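Local atomic coordinates of hypothetical protein CC0527 (Caulobacter vibrioides, PDB entry 2O0Q), a protein that is of unknown function but belongs to the DUF952 family, which is placed in the ADP-ribosyl clan. Residues A[4-9]-A[26-31]; A[11-16]-A[88-93]; A[43-48]-A[74-79]; A[70-75]-A[80-85]. One frame throughout, in Å; residues are numbered along the deposited sequence.

Contact 1 (A[4-9]-A[26-31])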
loop_
_atom_site.group_PDB
_atom_site.type_symbol
_atom_site.label_atom_id
_atom_site.label_comp_id
_atom_site.label_asym_id
_atom_site.label_seq_id
_atom_site.Cartn_x
_atom_site.Cartn_y
_atom_site.Cartn_z
ATOM N N ILE A 4 -3.927 3.445 -6.367
ATOM C CA ILE A 4 -3.603 3.677 -4.971
ATOM C C ILE A 4 -2.559 2.617 -4.656
ATOM O O ILE A 4 -2.439 1.618 -5.380
ATOM C CB ILE A 4 -4.833 3.575 -4.041
ATOM C CG1 ILE A 4 -5.611 2.285 -4.298
ATOM C CG2 ILE A 4 -5.714 4.806 -4.247
ATOM C CD1 ILE A 4 -6.768 2.086 -3.332
ATOM N N TYR A 5 -1.794 2.832 -3.597
ATOM C CA TYR A 5 -0.714 1.917 -3.278
ATOM C C TYR A 5 -0.660 1.378 -1.869
ATOM O O TYR A 5 -1.020 2.053 -0.904
ATOM C CB TYR A 5 0.623 2.593 -3.570
ATOM C CG TYR A 5 0.759 3.116 -4.981
ATOM C CD1 TYR A 5 0.163 4.319 -5.368
ATOM C CD2 TYR A 5 1.462 2.390 -5.938
ATOM C CE1 TYR A 5 0.266 4.784 -6.682
ATOM C CE2 TYR A 5 1.573 2.838 -7.246
ATOM C CZ TYR A 5 0.974 4.033 -7.615
ATOM O OH TYR A 5 1.089 4.460 -8.919
ATOM N N LYS A 6 -0.169 0.149 -1.774
ATOM C CA LYS A 6 0.002 -0.516 -0.503
ATOM C C LYS A 6 1.458 -0.942 -0.453
ATOM O O LYS A 6 2.006 -1.451 -1.439
ATOM C CB LYS A 6 -0.893 -1.761 -0.402
ATOM C CG LYS A 6 -0.774 -2.495 0.940
ATOM C CD LYS A 6 -1.352 -1.663 2.085
ATOM C CE LYS A 6 -0.858 -2.141 3.449
ATOM N NZ LYS A 6 -1.421 -1.312 4.571
ATOM N N ILE A 7 2.091 -0.707 0.687
ATOM C CA ILE A 7 3.473 -1.110 0.894
ATOM C C ILE A 7 3.416 -2.195 1.963
ATOM O O ILE A 7 2.789 -2.003 3.005
ATOM C CB ILE A 7 4.333 0.071 1.402
ATOM C CG1 ILE A 7 4.376 1.166 0.332
ATOM C CG2 ILE A 7 5.744 -0.414 1.745
ATOM C CD1 ILE A 7 5.069 2.451 0.769
ATOM N N LEU A 8 4.036 -3.343 1.695
ATOM C CA LEU A 8 4.046 -4.435 2.664
ATOM C C LEU A 8 5.268 -5.318 2.463
ATOM O O LEU A 8 5.931 -5.263 1.423
ATOM C CB LEU A 8 2.766 -5.283 2.557
ATOM C CG LEU A 8 2.643 -6.383 1.491
ATOM C CD1 LEU A 8 1.351 -7.146 1.719
ATOM C CD2 LEU A 8 2.653 -5.801 0.103
ATOM N N SER A 9 5.572 -6.131 3.466
ATOM C CA SER A 9 6.727 -7.018 3.393
ATOM C C SER A 9 6.483 -8.145 2.397
ATOM O O SER A 9 5.338 -8.487 2.095
ATOM C CB SER A 9 7.018 -7.620 4.771
ATOM O OG SER A 9 6.028 -8.570 5.138
ATOM N N ALA A 26 -0.414 -5.517 10.473
ATOM C CA ALA A 26 -0.743 -5.452 11.893
ATOM C C ALA A 26 -1.561 -4.196 12.192
ATOM O O ALA A 26 -2.600 -4.262 12.861
ATOM C CB ALA A 26 0.530 -5.452 12.722
ATOM N N VAL A 27 -1.093 -3.053 11.696
ATOM C CA VAL A 27 -1.800 -1.797 11.919
ATOM C C VAL A 27 -3.147 -1.769 11.204
ATOM O O VAL A 27 -4.109 -1.217 11.731
ATOM C CB VAL A 27 -0.967 -0.589 11.457
ATOM C CG1 VAL A 27 0.283 -0.484 12.300
ATOM C CG2 VAL A 27 -0.609 -0.728 9.988
ATOM N N ASP A 28 -3.223 -2.357 10.011
ATOM C CA ASP A 28 -4.492 -2.379 9.282
ATOM C C ASP A 28 -5.533 -3.115 10.117
ATOM O O ASP A 28 -6.642 -2.622 10.338
ATOM C CB ASP A 28 -4.366 -3.105 7.938
ATOM C CG ASP A 28 -3.493 -2.369 6.940
ATOM O OD1 ASP A 28 -3.410 -1.122 7.005
ATOM O OD2 ASP A 28 -2.906 -3.054 6.071
ATOM N N LEU A 29 -5.165 -4.306 10.576
ATOM C CA LEU A 29 -6.066 -5.125 11.382
ATOM C C LEU A 29 -6.444 -4.428 12.683
ATOM O O LEU A 29 -7.559 -4.591 13.180
ATOM C CB LEU A 29 -5.416 -6.482 11.661
ATOM C CG LEU A 29 -5.233 -7.337 10.401
ATOM C CD1 LEU A 29 -4.317 -8.524 10.691
ATOM C CD2 LEU A 29 -6.592 -7.800 9.905
ATOM N N ALA A 30 -5.518 -3.645 13.228
ATOM C CA ALA A 30 -5.772 -2.911 14.463
ATOM C C ALA A 30 -6.769 -1.786 14.231
ATOM O O ALA A 30 -7.693 -1.585 15.025
ATOM C CB ALA A 30 -4.472 -2.324 15.007
ATOM N N ASP A 31 -6.566 -1.054 13.137
ATOM C CA ASP A 31 -7.412 0.080 12.802
ATOM C C ASP A 31 -8.755 -0.266 12.175
ATOM O O ASP A 31 -9.677 0.549 12.212
ATOM C CB ASP A 31 -6.650 1.053 11.895
ATOM C CG ASP A 31 -5.453 1.682 12.591
ATOM O OD1 ASP A 31 -5.353 1.579 13.832
ATOM O OD2 ASP A 31 -4.610 2.289 11.901
#

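Contact 2 (A[11-16]-A[88-93])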
loop_
_atom_site.group_PDB
_atom_site.type_symbol
_atom_site.label_atom_id
_atom_site.label_comp_id
_atom_site.label_asym_id
_atom_site.label_seq_id
_atom_site.Cartn_x
_atom_site.Cartn_y
_atom_site.Cartn_z
ATOM N N ALA A 11 7.033 -11.192 2.904
ATOM C CA ALA A 11 6.396 -12.268 3.658
ATOM C C ALA A 11 4.882 -12.100 3.642
ATOM O O ALA A 11 4.141 -13.048 3.380
ATOM C CB ALA A 11 6.902 -12.272 5.096
ATOM N N GLU A 12 4.422 -10.887 3.920
ATOM C CA GLU A 12 2.995 -10.624 3.944
ATOM C C GLU A 12 2.346 -10.793 2.578
ATOM O O GLU A 12 1.217 -11.285 2.481
ATOM C CB GLU A 12 2.736 -9.226 4.511
ATOM C CG GLU A 12 2.984 -9.159 6.015
ATOM C CD GLU A 12 2.986 -7.743 6.552
ATOM O OE1 GLU A 12 3.824 -6.942 6.091
ATOM O OE2 GLU A 12 2.153 -7.435 7.435
ATOM N N TRP A 13 3.056 -10.408 1.522
ATOM C CA TRP A 13 2.511 -10.539 0.178
ATOM C C TRP A 13 2.426 -12.019 -0.217
ATOM O O TRP A 13 1.424 -12.454 -0.786
ATOM C CB TRP A 13 3.370 -9.760 -0.825
ATOM C CG TRP A 13 2.846 -9.785 -2.242
ATOM C CD1 TRP A 13 3.577 -9.998 -3.375
ATOM C CD2 TRP A 13 1.490 -9.587 -2.672
ATOM N NE1 TRP A 13 2.764 -9.951 -4.484
ATOM C CE2 TRP A 13 1.479 -9.700 -4.083
ATOM C CE3 TRP A 13 0.284 -9.327 -2.006
ATOM C CZ2 TRP A 13 0.309 -9.563 -4.842
ATOM C CZ3 TRP A 13 -0.886 -9.190 -2.764
ATOM C CH2 TRP A 13 -0.860 -9.309 -4.167
ATOM N N ASP A 14 3.467 -12.796 0.085
ATOM C CA ASP A 14 3.431 -14.220 -0.243
ATOM C C ASP A 14 2.297 -14.880 0.539
ATOM O O ASP A 14 1.551 -15.706 0.001
ATOM C CB ASP A 14 4.754 -14.914 0.111
ATOM C CG ASP A 14 5.871 -14.588 -0.862
ATOM O OD1 ASP A 14 5.584 -14.138 -1.990
ATOM O OD2 ASP A 14 7.047 -14.803 -0.498
ATOM N N ALA A 15 2.171 -14.506 1.811
ATOM C CA ALA A 15 1.125 -15.048 2.671
ATOM C C ALA A 15 -0.241 -14.691 2.098
ATOM O O ALA A 15 -1.185 -15.482 2.163
ATOM C CB ALA A 15 1.263 -14.486 4.076
ATOM N N ALA A 16 -0.342 -13.491 1.539
ATOM C CA ALA A 16 -1.595 -13.039 0.953
ATOM C C ALA A 16 -1.928 -13.882 -0.276
ATOM O O ALA A 16 -3.068 -14.309 -0.459
ATOM C CB ALA A 16 -1.490 -11.568 0.573
ATOM N N LEU A 88 -8.015 -6.977 0.577
ATOM C CA LEU A 88 -7.703 -6.673 -0.814
ATOM C C LEU A 88 -7.468 -7.974 -1.564
ATOM O O LEU A 88 -6.596 -8.762 -1.205
ATOM C CB LEU A 88 -6.455 -5.799 -0.905
ATOM C CG LEU A 88 -5.894 -5.472 -2.287
ATOM C CD1 LEU A 88 -6.855 -4.553 -3.024
ATOM C CD2 LEU A 88 -4.536 -4.812 -2.132
ATOM N N LEU A 89 -8.260 -8.202 -2.603
ATOM C CA LEU A 89 -8.125 -9.409 -3.403
ATOM C C LEU A 89 -6.798 -9.399 -4.143
ATOM O O LEU A 89 -6.339 -8.350 -4.598
ATOM C CB LEU A 89 -9.273 -9.496 -4.409
ATOM C CG LEU A 89 -10.454 -10.431 -4.133
ATOM C CD1 LEU A 89 -10.794 -10.487 -2.656
ATOM C CD2 LEU A 89 -11.637 -9.965 -4.962
ATOM N N VAL A 90 -6.173 -10.566 -4.257
ATOM C CA VAL A 90 -4.906 -10.655 -4.974
ATOM C C VAL A 90 -5.153 -10.244 -6.420
ATOM O O VAL A 90 -4.299 -9.624 -7.055
ATOM C CB VAL A 90 -4.329 -12.093 -4.924
ATOM C CG1 VAL A 90 -3.157 -12.228 -5.881
ATOM C CG2 VAL A 90 -3.875 -12.410 -3.510
ATOM N N SER A 91 -6.341 -10.574 -6.925
ATOM C CA SER A 91 -6.724 -10.250 -8.299
ATOM C C SER A 91 -6.965 -8.758 -8.520
ATOM O O SER A 91 -7.050 -8.299 -9.661
ATOM C CB SER A 91 -7.989 -11.020 -8.693
ATOM O OG SER A 91 -9.097 -10.644 -7.890
ATOM N N GLU A 92 -7.081 -8.001 -7.437
ATOM C CA GLU A 92 -7.325 -6.569 -7.559
ATOM C C GLU A 92 -6.039 -5.755 -7.680
ATOM O O GLU A 92 -6.075 -4.531 -7.834
ATOM C CB GLU A 92 -8.168 -6.085 -6.375
ATOM C CG GLU A 92 -9.584 -6.642 -6.394
ATOM C CD GLU A 92 -10.423 -6.206 -5.213
ATOM O OE1 GLU A 92 -9.941 -6.312 -4.065
ATOM O OE2 GLU A 92 -11.576 -5.768 -5.432
ATOM N N VAL A 93 -4.902 -6.439 -7.615
ATOM C CA VAL A 93 -3.614 -5.774 -7.748
ATOM C C VAL A 93 -3.265 -5.708 -9.230
ATOM O O VAL A 93 -3.182 -6.740 -9.896
ATOM C CB VAL A 93 -2.497 -6.545 -7.012
ATOM C CG1 VAL A 93 -1.151 -5.930 -7.339
ATOM C CG2 VAL A 93 -2.740 -6.516 -5.513
#

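Contact 3 (A[43-48]-A[74-79])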
loop_
_atom_site.group_PDB
_atom_site.type_symbol
_atom_site.label_atom_id
_atom_site.label_comp_id
_atom_site.label_asym_id
_atom_site.label_seq_id
_atom_site.Cartn_x
_atom_site.Cartn_y
_atom_site.Cartn_z
ATOM N N GLN A 43 5.232 8.248 -1.343
ATOM C CA GLN A 43 6.616 8.370 -0.910
ATOM C C GLN A 43 6.720 8.781 0.560
ATOM O O GLN A 43 7.569 8.272 1.291
ATOM C CB GLN A 43 7.366 9.370 -1.791
ATOM C CG GLN A 43 8.860 9.446 -1.505
ATOM C CD GLN A 43 9.571 8.117 -1.695
ATOM O OE1 GLN A 43 10.058 7.513 -0.731
ATOM N NE2 GLN A 43 9.633 7.652 -2.933
ATOM N N GLU A 44 5.860 9.697 1.000
ATOM C CA GLU A 44 5.900 10.137 2.391
ATOM C C GLU A 44 5.525 8.971 3.304
ATOM O O GLU A 44 6.105 8.801 4.380
ATOM C CB GLU A 44 4.948 11.318 2.637
ATOM C CG GLU A 44 5.207 12.012 3.985
ATOM C CD GLU A 44 4.363 13.259 4.209
ATOM O OE1 GLU A 44 4.315 14.126 3.312
ATOM O OE2 GLU A 44 3.756 13.382 5.296
ATOM N N THR A 45 4.557 8.168 2.872
ATOM C CA THR A 45 4.139 7.008 3.660
ATOM C C THR A 45 5.320 6.047 3.800
ATOM O O THR A 45 5.572 5.499 4.877
ATOM C CB THR A 45 2.960 6.273 2.976
ATOM O OG1 THR A 45 1.811 7.128 2.967
ATOM C CG2 THR A 45 2.612 4.980 3.722
ATOM N N ALA A 46 6.050 5.852 2.706
ATOM C CA ALA A 46 7.201 4.957 2.719
ATOM C C ALA A 46 8.264 5.475 3.686
ATOM O O ALA A 46 8.811 4.725 4.491
ATOM C CB ALA A 46 7.784 4.826 1.297
ATOM N N ALA A 47 8.541 6.771 3.614
ATOM C CA ALA A 47 9.546 7.389 4.467
ATOM C C ALA A 47 9.143 7.374 5.934
ATOM O O ALA A 47 9.983 7.276 6.819
ATOM C CB ALA A 47 9.782 8.824 4.025
ATOM N N LYS A 48 7.848 7.469 6.186
ATOM C CA LYS A 48 7.361 7.507 7.552
ATOM C C LYS A 48 7.348 6.175 8.307
ATOM O O LYS A 48 7.820 6.109 9.446
ATOM C CB LYS A 48 5.960 8.124 7.561
ATOM C CG LYS A 48 5.432 8.474 8.937
ATOM C CD LYS A 48 4.061 9.118 8.828
ATOM C CE LYS A 48 3.531 9.530 10.185
ATOM N NZ LYS A 48 2.102 9.971 10.099
ATOM N N ALA A 74 -10.211 12.161 5.078
ATOM C CA ALA A 74 -9.299 13.268 5.371
ATOM C C ALA A 74 -8.406 12.885 6.547
ATOM O O ALA A 74 -8.883 12.688 7.671
ATOM C CB ALA A 74 -10.096 14.519 5.709
ATOM N N SER A 75 -7.108 12.788 6.292
ATOM C CA SER A 75 -6.172 12.389 7.333
ATOM C C SER A 75 -4.922 13.269 7.391
ATOM O O SER A 75 -5.008 14.474 7.623
ATOM C CB SER A 75 -5.791 10.913 7.111
ATOM O OG SER A 75 -4.936 10.421 8.125
ATOM N N ARG A 76 -3.764 12.654 7.171
ATOM C CA ARG A 76 -2.471 13.335 7.217
ATOM C C ARG A 76 -2.402 14.621 6.402
ATOM O O ARG A 76 -2.615 14.616 5.190
ATOM C CB ARG A 76 -1.377 12.369 6.748
ATOM C CG ARG A 76 0.024 12.724 7.211
ATOM C CD ARG A 76 0.972 11.552 6.952
ATOM N NE ARG A 76 1.281 11.381 5.535
ATOM C CZ ARG A 76 1.512 10.207 4.950
ATOM N NH1 ARG A 76 1.460 9.081 5.650
ATOM N NH2 ARG A 76 1.820 10.158 3.661
ATOM N N GLY A 77 -2.096 15.724 7.079
ATOM C CA GLY A 77 -1.988 17.005 6.400
ATOM C C GLY A 77 -3.254 17.455 5.703
ATOM O O GLY A 77 -3.203 18.288 4.797
ATOM N N GLY A 78 -4.390 16.901 6.108
ATOM C CA GLY A 78 -5.654 17.284 5.504
ATOM C C GLY A 78 -5.965 16.576 4.199
ATOM O O GLY A 78 -7.041 16.765 3.628
ATOM N N ALA A 79 -5.030 15.761 3.719
ATOM C CA ALA A 79 -5.237 15.034 2.472
ATOM C C ALA A 79 -6.121 13.808 2.708
ATOM O O ALA A 79 -6.097 13.228 3.792
ATOM C CB ALA A 79 -3.891 14.617 1.889
HETATM O O HOH W 1 -0.041 8.752 8.493
#

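Contact 4 (A[70-75]-A[80-85])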
loop_
_atom_site.group_PDB
_atom_site.type_symbol
_atom_site.label_atom_id
_atom_site.label_comp_id
_atom_site.label_asym_id
_atom_site.label_seq_id
_atom_site.Cartn_x
_atom_site.Cartn_y
_atom_site.Cartn_z
ATOM N N LEU A 70 -14.180 1.164 -0.399
ATOM C CA LEU A 70 -13.011 2.036 -0.434
ATOM C C LEU A 70 -13.506 3.408 -0.008
ATOM O O LEU A 70 -14.345 4.011 -0.680
ATOM C CB LEU A 70 -12.426 2.134 -1.846
ATOM C CG LEU A 70 -10.996 2.680 -2.002
ATOM C CD1 LEU A 70 -10.902 3.408 -3.339
ATOM C CD2 LEU A 70 -10.623 3.622 -0.876
ATOM N N LYS A 71 -12.993 3.899 1.112
ATOM C CA LYS A 71 -13.399 5.204 1.605
ATOM C C LYS A 71 -12.200 6.140 1.583
ATOM O O LYS A 71 -11.094 5.753 1.972
ATOM C CB LYS A 71 -13.924 5.098 3.041
ATOM C CG LYS A 71 -15.075 4.125 3.237
ATOM C CD LYS A 71 -15.495 4.083 4.701
ATOM C CE LYS A 71 -16.600 3.063 4.946
ATOM N NZ LYS A 71 -16.927 2.935 6.400
ATOM N N TRP A 72 -12.419 7.358 1.105
ATOM C CA TRP A 72 -11.360 8.363 1.066
ATOM C C TRP A 72 -11.603 9.242 2.274
ATOM O O TRP A 72 -12.585 9.979 2.324
ATOM C CB TRP A 72 -11.438 9.188 -0.215
ATOM C CG TRP A 72 -11.047 8.399 -1.422
ATOM C CD1 TRP A 72 -11.842 7.557 -2.151
ATOM C CD2 TRP A 72 -9.752 8.349 -2.023
ATOM N NE1 TRP A 72 -11.119 6.986 -3.170
ATOM C CE2 TRP A 72 -9.831 7.456 -3.114
ATOM C CE3 TRP A 72 -8.529 8.970 -1.745
ATOM C CZ2 TRP A 72 -8.731 7.170 -3.929
ATOM C CZ3 TRP A 72 -7.437 8.685 -2.552
ATOM C CH2 TRP A 72 -7.546 7.793 -3.633
ATOM N N GLU A 73 -10.711 9.153 3.254
ATOM C CA GLU A 73 -10.873 9.914 4.485
ATOM C C GLU A 73 -9.784 10.949 4.732
ATOM O O GLU A 73 -8.593 10.654 4.610
ATOM C CB GLU A 73 -10.946 8.940 5.660
ATOM C CG GLU A 73 -12.043 7.901 5.497
ATOM C CD GLU A 73 -12.177 6.987 6.700
ATOM O OE1 GLU A 73 -11.457 5.972 6.768
ATOM O OE2 GLU A 73 -13.000 7.294 7.586
ATOM N N ALA A 74 -10.211 12.161 5.078
ATOM C CA ALA A 74 -9.299 13.268 5.371
ATOM C C ALA A 74 -8.406 12.885 6.547
ATOM O O ALA A 74 -8.883 12.688 7.671
ATOM C CB ALA A 74 -10.096 14.519 5.709
ATOM N N SER A 75 -7.108 12.788 6.292
ATOM C CA SER A 75 -6.172 12.389 7.333
ATOM C C SER A 75 -4.922 13.269 7.391
ATOM O O SER A 75 -5.008 14.474 7.623
ATOM C CB SER A 75 -5.791 10.913 7.111
ATOM O OG SER A 75 -4.936 10.421 8.125
ATOM N N ARG A 80 -6.902 13.417 1.698
ATOM C CA ARG A 80 -7.777 12.249 1.819
ATOM C C ARG A 80 -7.034 10.972 1.461
ATOM O O ARG A 80 -6.522 10.831 0.347
ATOM C CB ARG A 80 -9.009 12.381 0.916
ATOM C CG ARG A 80 -10.025 13.419 1.376
ATOM C CD ARG A 80 -11.276 13.372 0.507
ATOM N NE ARG A 80 -12.304 14.327 0.921
ATOM C CZ ARG A 80 -12.975 14.269 2.068
ATOM N NH1 ARG A 80 -12.737 13.299 2.942
ATOM N NH2 ARG A 80 -13.899 15.183 2.341
ATOM N N PHE A 81 -6.967 10.046 2.410
ATOM C CA PHE A 81 -6.284 8.783 2.177
ATOM C C PHE A 81 -7.271 7.668 1.863
ATOM O O PHE A 81 -8.346 7.578 2.459
ATOM C CB PHE A 81 -5.436 8.389 3.394
ATOM C CG PHE A 81 -4.129 9.134 3.492
ATOM C CD1 PHE A 81 -4.104 10.487 3.800
ATOM C CD2 PHE A 81 -2.924 8.482 3.245
ATOM C CE1 PHE A 81 -2.896 11.185 3.859
ATOM C CE2 PHE A 81 -1.713 9.168 3.301
ATOM C CZ PHE A 81 -1.699 10.521 3.608
ATOM N N PRO A 82 -6.918 6.803 0.902
ATOM C CA PRO A 82 -7.815 5.703 0.551
ATOM C C PRO A 82 -7.728 4.609 1.609
ATOM O O PRO A 82 -6.649 4.075 1.866
ATOM C CB PRO A 82 -7.291 5.251 -0.810
ATOM C CG PRO A 82 -5.822 5.515 -0.710
ATOM C CD PRO A 82 -5.748 6.855 0.007
ATOM N N HIS A 83 -8.870 4.298 2.221
ATOM C CA HIS A 83 -8.972 3.272 3.256
ATOM C C HIS A 83 -9.929 2.176 2.764
ATOM O O HIS A 83 -11.100 2.450 2.489
ATOM C CB HIS A 83 -9.515 3.877 4.558
ATOM C CG HIS A 83 -8.610 4.890 5.197
ATOM N ND1 HIS A 83 -7.267 4.989 4.904
ATOM C CD2 HIS A 83 -8.846 5.792 6.179
ATOM C CE1 HIS A 83 -6.713 5.905 5.682
ATOM N NE2 HIS A 83 -7.649 6.405 6.466
ATOM N N LEU A 84 -9.439 0.940 2.665
ATOM C CA LEU A 84 -10.264 -0.172 2.187
ATOM C C LEU A 84 -10.796 -0.994 3.355
ATOM O O LEU A 84 -10.042 -1.678 4.046
ATOM C CB LEU A 84 -9.460 -1.071 1.237
ATOM C CG LEU A 84 -10.244 -2.217 0.582
ATOM C CD1 LEU A 84 -11.377 -1.646 -0.263
ATOM C CD2 LEU A 84 -9.309 -3.067 -0.276
ATOM N N TYR A 85 -12.107 -0.921 3.559
ATOM C CA TYR A 85 -12.754 -1.626 4.653
ATOM C C TYR A 85 -13.145 -3.058 4.317
ATOM O O TYR A 85 -14.291 -3.471 4.516
ATOM C CB TYR A 85 -13.976 -0.834 5.126
ATOM C CG TYR A 85 -13.601 0.421 5.885
ATOM C CD1 TYR A 85 -13.025 1.516 5.239
ATOM C CD2 TYR A 85 -13.779 0.493 7.265
ATOM C CE1 TYR A 85 -12.630 2.654 5.960
ATOM C CE2 TYR A 85 -13.391 1.614 7.987
ATOM C CZ TYR A 85 -12.821 2.686 7.338
ATOM O OH TYR A 85 -12.453 3.785 8.079
#

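Contact 1 (A[4-9]-A[26-31])
K6, in the middle of strand 4-9, reaches across to D28 of helix 26-31 and closes a buried salt bridge over a gap of 10.9 Å between the two CA atoms. A lysine is long enough to span it. From K6 CB, CG goes anti to the backbone N (chi1 -179°); a bend at chi2 (68°) then turns the shaft toward the helix, and CD and CE run on extended (chi3 -162°). These methylenes lie among the side chains of F22, I34 and L36, which suits a lysine that must cross a hydrophobic layer. CE comes within 3.5 Å of D28 OD2, the first atom to approach the acid. At the tip, NZ sits 2.7 Å from D28 OD2, on the syn lone pair of that oxygen, and makes a longer, weak bond of 3.1 Å to D28 OD1. The ammonium group is therefore met by both carboxylate oxygens, and it also bonds to H35 O. D28 is held in turn: OD1 accepts the backbone N-H of H35, and OD2 that of S25, just ahead of the helix. Each charge has several polar partners, which probably favours the ionised forms of both. The result is a buried ion pair fastening an inner strand of the antiparallel sheet to the short helix before strand 34-38, and the bond from S25 resembles the side-chain-to-backbone half of a capping box.

Contact 2 (A[11-16]-A[88-93])
The indole of W13 meets V93 and V90 with the far corner of its six-membered ring. CH2 lies 3.6 Å from V93 CG2 and 4.1 Å from V90 CG1, and both methyls approach the ring plane at a slant. The side chains of V57 and L59 also touch W13, while NE1, at its polar end, donates to E96 OE2, so the indole is wedged in an apolar setting with its one N-H satisfied. CG is anti to the backbone N (chi1 -177°), which swings the ring off the helix toward the valines. Here helix 10-19, which follows strand 3-9 directly, packs beside the 3-10 turn 90-92 linking the short strand 88-89 to strand 93-98. V90 is forked between two neighbours: CG1 faces the tryptophan, whereas CG2 touches the helix backbone, 3.7 Å from A16 O. The small side chain of A16 suits this closeness; A16 CA is 7.2 Å from V90 CA. The turn is fastened from within, since E92 N bonds to L89 O and E92 OE1 accepts the N-H of L89 at 2.9 Å (155° at the hydrogen), on the anti side and 25° out of the carboxylate plane. E92 OE2 forms a salt bridge with R86.

Contact 3 (A[43-48]-A[74-79])
This is a polar surface contact in which R76, from the turn between strands 70-74 and 80-84, stretches its guanidinium over helix 39-49 to meet E44, T45 and K48. R76 accounts for more than half of the surface buried between the two segments. Its chain bends at chi3 (73°), and this turns the flat group against the helix, while CB rests on F81 and the side chain also touches W49. NH2 donates to T45 OG1 at 3.1 Å, fairly straight (155°). The hydroxyl lies at the edge of the guanidinium, in its plane, and NH1 adds a weak bond of 3.3 Å to the same oxygen. T45 OG1 is itself tied to S37 OG and Q41 O, so a threonine here links the arginine to the sheet and to the preceding turn of its own helix. From E44, OE2 forms a salt bridge with R76 NE at 3.2 Å. The carboxylate and guanidinium planes are inclined by only 26°, but OE2 comes in at a slant to the guanidinium, not squarely in its plane. K48, one helical turn after E44, runs extended past the arginine in the opposite sense, its NZ 3.7 Å from R76 CD. A water accepts from both K48 NZ (2.9 Å) and R76 NH1 (3.2 Å), bridging two cationic groups whose nitrogens are 4.6 Å apart. The chemistry implies a balance: the glutamate probably offsets part of the positive charge that arginine and lysine bring together, and the shared water, accepting from both, probably helps them lie close.

Contact 4 (A[70-75]-A[80-85])
W72, R80 and E73 bury the most surface where strands 70-74 and 80-84 pair as an antiparallel hairpin. W72 sets its indole over P82: P82 CB stands 3.7 Å from the centroid of the six-membered ring, 7° off the normal, a CH-pi contact. L70 CD2 lies over the same face, also offset toward the rim, and it packs on P82 CB at 3.7 Å. W72 and P82 form a non-hydrogen-bonded pair, so a proline without an N-H costs this pairing nothing. At the edge of the indole, in its plane, lies R80 O, which is bonded to Q41 NE2. R80 extends from CG to NE over the strand opposite, with CG 3.9 Å from A74 N and its CB against W72 CB. Its long methylenes thus cover backbone near the hairpin end, and E73 CA lies at the edge of the guanidinium. E73 is fixed by its backbone, donating to F81 O and accepting the N-H of F81 at 2.8 Å, while K71 and H83 form the next such pair. The E73 side chain points to the other face, where H83 stacks on F33; a bond from Y85 OH to E73 OE1 is doubtful. On the same face K71 CG is anti to the carbonyl carbon (chi1 -56°), and the extended chain lays CD, CE and NZ across the Y85 ring. Chemically, the face with W72, P82 and L70 is mostly ring and aliphatic carbon packing, with the charged R80 at its hairpin end, whereas on the other the tyrosine offers its ring to a lysine, NZ lying 4.0 Å from the Y85 centroid, 6° off the normal, a cation-pi contact.

Contacts 1 and 4 share the six-stranded antiparallel sheet, the first on inner strand 3-9 and the second at its margin. Their centres are 13 Å apart, yet I4 touches W72 and P82. Contact 3 lies at the turn of the same hairpin and shares A74 and S75 with contact 4, R76 packing on F81; I7 touching A46 also ties it to contact 1. Contact 2 crosses contact 1 along the chain, because 11-16 falls between 4-9 and 26-31, and L8 touches W13. Contacts 2 and 3 lie on opposite sides of the chain's centre, about 23 Å between centres. Contact 2 thus joins early and late parts of the chain, while contacts 3 and 4 involve the hairpin between them.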